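Local structure of muconate cycloisomerase (Azorhizobium caulinodans, 3MY9) at residues 11-16 / 38-43; 51-56 / 300-305. The protein belongs to the enolase superfamily, pairing a capping N-terminal domain with a TIM-barrel-like C-terminal domain, and is modelled here with bound magnesium ions. All coordinates share one frame; numbering follows the deposited sequence.

Contact 1. Residues 11-16 / 38-43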
# COMPACT_ATOMS: atom_id res chain seq x y z
N ILE A 11 -32.52 28.82 -32.10
CA ILE A 11 -32.83 28.78 -30.68
C ILE A 11 -33.38 30.12 -30.20
O ILE A 11 -33.22 31.15 -30.86
CB ILE A 11 -31.60 28.38 -29.82
CG1 ILE A 11 -30.50 29.44 -29.88
CG2 ILE A 11 -31.06 27.02 -30.27
CD1 ILE A 11 -29.30 29.11 -29.02
N ARG A 12 -34.08 30.05 -29.08
CA ARG A 12 -34.44 31.21 -28.27
C ARG A 12 -34.02 30.91 -26.84
O ARG A 12 -34.33 29.84 -26.31
CB ARG A 12 -35.94 31.46 -28.29
CG ARG A 12 -36.58 31.57 -29.66
CD ARG A 12 -37.86 32.38 -29.56
NE ARG A 12 -38.82 32.08 -30.63
CZ ARG A 12 -39.98 31.42 -30.48
NH1 ARG A 12 -40.37 30.94 -29.29
NH2 ARG A 12 -40.76 31.24 -31.54
N ILE A 13 -33.29 31.84 -26.23
CA ILE A 13 -32.90 31.72 -24.84
C ILE A 13 -33.73 32.72 -24.05
O ILE A 13 -33.82 33.90 -24.43
CB ILE A 13 -31.40 32.02 -24.64
CG1 ILE A 13 -30.55 31.11 -25.54
CG2 ILE A 13 -31.00 31.84 -23.18
CD1 ILE A 13 -29.15 31.63 -25.79
N PHE A 14 -34.37 32.25 -22.98
CA PHE A 14 -35.24 33.09 -22.16
C PHE A 14 -34.71 33.16 -20.74
O PHE A 14 -34.47 32.12 -20.11
CB PHE A 14 -36.66 32.53 -22.11
CG PHE A 14 -37.35 32.50 -23.43
CD1 PHE A 14 -38.16 33.55 -23.82
CD2 PHE A 14 -37.22 31.42 -24.28
CE1 PHE A 14 -38.83 33.53 -25.03
CE2 PHE A 14 -37.87 31.39 -25.50
CZ PHE A 14 -38.68 32.44 -25.87
N LEU A 15 -34.53 34.37 -20.23
CA LEU A 15 -34.32 34.57 -18.80
C LEU A 15 -35.70 34.89 -18.25
O LEU A 15 -36.32 35.88 -18.67
CB LEU A 15 -33.34 35.72 -18.54
CG LEU A 15 -32.70 35.78 -17.14
CD1 LEU A 15 -31.70 36.93 -17.00
CD2 LEU A 15 -33.77 35.88 -16.07
N VAL A 16 -36.20 34.04 -17.35
CA VAL A 16 -37.53 34.23 -16.75
C VAL A 16 -37.44 34.36 -15.24
O VAL A 16 -36.52 33.82 -14.62
CB VAL A 16 -38.49 33.06 -17.07
CG1 VAL A 16 -38.68 32.92 -18.55
CG2 VAL A 16 -37.97 31.76 -16.48
N VAL A 38 -33.14 29.99 -16.54
CA VAL A 38 -32.72 30.06 -17.94
C VAL A 38 -33.40 28.91 -18.69
O VAL A 38 -33.14 27.73 -18.39
CB VAL A 38 -31.18 29.90 -18.11
CG1 VAL A 38 -30.73 30.49 -19.44
CG2 VAL A 38 -30.43 30.55 -16.94
N LEU A 39 -34.26 29.25 -19.63
CA LEU A 39 -34.93 28.27 -20.47
C LEU A 39 -34.46 28.44 -21.90
O LEU A 39 -34.28 29.56 -22.38
CB LEU A 39 -36.44 28.44 -20.38
CG LEU A 39 -37.00 28.79 -19.01
CD1 LEU A 39 -38.45 29.21 -19.16
CD2 LEU A 39 -36.83 27.64 -18.03
N LEU A 40 -34.26 27.32 -22.58
CA LEU A 40 -33.77 27.28 -23.95
C LEU A 40 -34.81 26.55 -24.78
O LEU A 40 -35.24 25.46 -24.42
CB LEU A 40 -32.44 26.51 -24.00
CG LEU A 40 -31.86 26.12 -25.36
CD1 LEU A 40 -31.16 27.31 -26.01
CD2 LEU A 40 -30.90 24.94 -25.20
N GLU A 41 -35.20 27.15 -25.89
CA GLU A 41 -36.10 26.50 -26.82
C GLU A 41 -35.32 26.24 -28.10
O GLU A 41 -34.82 27.18 -28.73
CB GLU A 41 -37.31 27.39 -27.13
CG GLU A 41 -38.35 26.74 -28.05
CD GLU A 41 -39.21 27.76 -28.81
OE1 GLU A 41 -38.66 28.78 -29.27
OE2 GLU A 41 -40.43 27.52 -28.97
N VAL A 42 -35.25 24.99 -28.51
CA VAL A 42 -34.58 24.64 -29.76
C VAL A 42 -35.60 24.18 -30.77
O VAL A 42 -36.57 23.51 -30.42
CB VAL A 42 -33.50 23.58 -29.53
CG1 VAL A 42 -32.72 23.36 -30.83
CG2 VAL A 42 -32.58 24.02 -28.43
N THR A 43 -35.40 24.57 -32.03
CA THR A 43 -36.33 24.26 -33.10
C THR A 43 -35.61 23.65 -34.29
O THR A 43 -34.66 24.23 -34.80
CB THR A 43 -37.09 25.53 -33.55
OG1 THR A 43 -37.56 26.24 -32.39
CG2 THR A 43 -38.26 25.16 -34.46
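Glu41 holds CG anti to its backbone N (chi1 -177°), and its chain runs on extended toward Arg12. Arg12 has CG beside its own backbone N (chi1 -53°), with the chain extended from CG to NE. The two side chains run next to each other in the same direction from one face of the sheet. Glu41 OE1 comes over one face of the guanidinium, 2.8 Å from Arg12 NH1. The oxygen sits far from the plane of the guanidinium, and the two flat groups are turned 48° apart. This is a salt bridge of charges, with no N-H aimed at the oxygen. Arg12 NH1 has a second, long and weak ion pair with Glu364.

The backbones form an antiparallel ladder. Arg12 and Glu41 are a hydrogen-bonded pair: Arg12 N gives to Glu41 O at 3.0 Å and Glu41 N to Arg12 O at 2.9 Å. Phe14 and Leu39 repeat the pattern, with Phe14 N to Leu39 O at 2.8 Å. The edge of the Phe14 ring lies toward this same carbonyl oxygen. Further along, Leu39 CD1 meets both methyls of Val16, 3.7 Å from CG2, and the side chains cross at about a right angle. Leu367 of helix 364-370 covers this pair.

On the other face Leu40 CD1 touches both Ile11 CD1 and Ile13 CG1, 3.9 Å from the latter. Ile11 CG2 packs beside Val42 CG2 at 3.8 Å. Helices 64-79 and 102-120 cover this apolar face. The strands belong to the antiparallel sheet of the N-terminal capping domain. Paired backbone bonds fix the register, while the buried Glu41 carboxylate is probably balanced by the charge of Arg12.

Contact 2. Residues 51-56 / 300-305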
# COMPACT_ATOMS: atom_id res chain seq x y z
N TRP A 51 -37.36 21.63 -25.38
CA TRP A 51 -37.02 22.56 -24.31
C TRP A 51 -35.94 22.00 -23.39
O TRP A 51 -35.86 20.80 -23.15
CB TRP A 51 -38.27 22.94 -23.51
CG TRP A 51 -39.21 23.86 -24.28
CD1 TRP A 51 -40.17 23.49 -25.16
CD2 TRP A 51 -39.27 25.29 -24.20
NE1 TRP A 51 -40.83 24.60 -25.64
CE2 TRP A 51 -40.30 25.71 -25.06
CE3 TRP A 51 -38.57 26.25 -23.46
CZ2 TRP A 51 -40.61 27.06 -25.23
CZ3 TRP A 51 -38.89 27.58 -23.61
CH2 TRP A 51 -39.90 27.97 -24.50
N GLY A 52 -35.10 22.91 -22.91
CA GLY A 52 -34.13 22.62 -21.87
C GLY A 52 -34.13 23.74 -20.85
O GLY A 52 -34.59 24.84 -21.12
N GLU A 53 -33.60 23.44 -19.68
CA GLU A 53 -33.53 24.40 -18.59
C GLU A 53 -32.19 24.24 -17.91
O GLU A 53 -31.77 23.12 -17.64
CB GLU A 53 -34.67 24.16 -17.59
CG GLU A 53 -34.52 24.87 -16.25
CD GLU A 53 -35.85 25.11 -15.56
OE1 GLU A 53 -36.79 24.32 -15.78
OE2 GLU A 53 -35.95 26.09 -14.79
N ALA A 54 -31.52 25.37 -17.66
CA ALA A 54 -30.29 25.40 -16.90
C ALA A 54 -30.61 25.79 -15.46
O ALA A 54 -30.99 26.93 -15.18
CB ALA A 54 -29.30 26.40 -17.52
N ALA A 55 -30.48 24.83 -14.55
CA ALA A 55 -30.71 25.06 -13.14
C ALA A 55 -29.36 25.08 -12.44
O ALA A 55 -28.67 24.06 -12.43
CB ALA A 55 -31.58 23.97 -12.56
N PRO A 56 -28.96 26.23 -11.89
CA PRO A 56 -27.80 26.24 -10.99
C PRO A 56 -27.95 25.38 -9.73
O PRO A 56 -29.04 24.86 -9.44
CB PRO A 56 -27.66 27.72 -10.63
CG PRO A 56 -28.11 28.43 -11.88
CD PRO A 56 -29.22 27.57 -12.45
N THR A 300 -30.93 16.41 -5.09
CA THR A 300 -31.87 17.53 -5.04
C THR A 300 -32.30 17.95 -6.44
O THR A 300 -31.53 18.58 -7.14
CB THR A 300 -31.20 18.74 -4.36
OG1 THR A 300 -30.00 19.07 -5.09
CG2 THR A 300 -30.80 18.41 -2.94
N LEU A 301 -33.52 17.60 -6.85
CA LEU A 301 -34.02 17.95 -8.16
C LEU A 301 -34.64 19.35 -8.11
O LEU A 301 -35.39 19.67 -7.19
CB LEU A 301 -35.07 16.94 -8.66
CG LEU A 301 -34.63 15.50 -8.90
CD1 LEU A 301 -35.84 14.60 -9.15
CD2 LEU A 301 -33.63 15.44 -10.07
N TRP A 302 -34.31 20.18 -9.09
CA TRP A 302 -34.90 21.49 -9.23
C TRP A 302 -36.35 21.32 -9.68
O TRP A 302 -36.62 20.51 -10.57
CB TRP A 302 -34.08 22.33 -10.23
CG TRP A 302 -34.73 23.62 -10.65
CD1 TRP A 302 -34.99 24.03 -11.92
CD2 TRP A 302 -35.21 24.65 -9.79
NE1 TRP A 302 -35.59 25.26 -11.91
CE2 TRP A 302 -35.75 25.67 -10.62
CE3 TRP A 302 -35.25 24.82 -8.40
CZ2 TRP A 302 -36.31 26.83 -10.10
CZ3 TRP A 302 -35.81 25.98 -7.89
CH2 TRP A 302 -36.34 26.97 -8.74
N GLU A 303 -37.26 22.06 -9.06
CA GLU A 303 -38.70 21.91 -9.28
C GLU A 303 -39.16 22.51 -10.61
O GLU A 303 -40.27 22.23 -11.06
CB GLU A 303 -39.52 22.52 -8.11
CG GLU A 303 -39.66 21.59 -6.87
CD GLU A 303 -39.91 22.35 -5.54
OE1 GLU A 303 -41.00 22.94 -5.36
OE2 GLU A 303 -39.01 22.33 -4.66
N GLY A 304 -38.34 23.34 -11.24
CA GLY A 304 -38.64 23.85 -12.57
C GLY A 304 -38.98 22.68 -13.47
O GLY A 304 -38.21 21.72 -13.58
N GLY A 305 -40.13 22.77 -14.12
CA GLY A 305 -40.75 21.60 -14.73
C GLY A 305 -39.91 20.93 -15.80
O GLY A 305 -39.98 19.72 -15.96
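Trp302 and Ala55 meet where the chain leaves strand 300-301. Trp302 CG is anti to the backbone N, which sets it on the side of Ala55. Ala55 CB sits 3.5 Å from Trp302 CD1. The methyl also lies close to Trp302 CG and CB, so it touches the pyrrole end of the indole. Trp302 NE1 then gives a hydrogen bond to Glu53 OE2, at 3.0 Å with an angle of 152° at the hydrogen. The acceptor is almost in the indole plane. NE1 approaches OE2 from above the carboxylate plane, 67° out of it. The two flat groups are nearly perpendicular, 89° apart.

Past Glu303 the chain folds back over one face of the indole, where Gly304 N lies 3.3 Å from the ring plane of Trp302, nearer its rim than its centre. Gly304 is the N-cap residue of helix 305-316. Its carbonyl carbon is 3.6 Å from Glu53 OE1, which makes a weak hydrogen bond to Ala307 N in the first turn. The helix begins at Gly305, whose N makes a weak hydrogen bond to Asp337 OD1.

The contact joins the capping domain to the barrel domain, with the Trp302 side chain about 14 Å from a bound magnesium ion. Arg37, on strand 35-44, forms a salt bridge with Glu53 OE2. That oxygen is therefore gripped by both a guanidinium and an indole N-H. Together with the nearby helix N-terminus, they would be expected to favour the charged form of this buried carboxylate.

How the contacts relate
Both contacts are buried, but they do different work. Contact 1 lies within one domain, and contact 2 is an interface between domains. The centre of contact 1 lies about 21 Å, and that of contact 2 about 9 Å, from the centre of the chain. Strand 49-54 connects them, because it is the sheet neighbour of strand 35-44. Leu40 N meets Gly52 O at 2.9 Å, a probable hydrogen bond. Contact 1 buries 556 Å² through a regular backbone ladder and apolar packing. Contact 2 buries 162 Å² and relies on side chains, chiefly one carboxylate and one indole. Each has a buried glutamate with an arginine partner: Arg12 within contact 1, through charges alone, and Arg37 from outside the segments of contact 2.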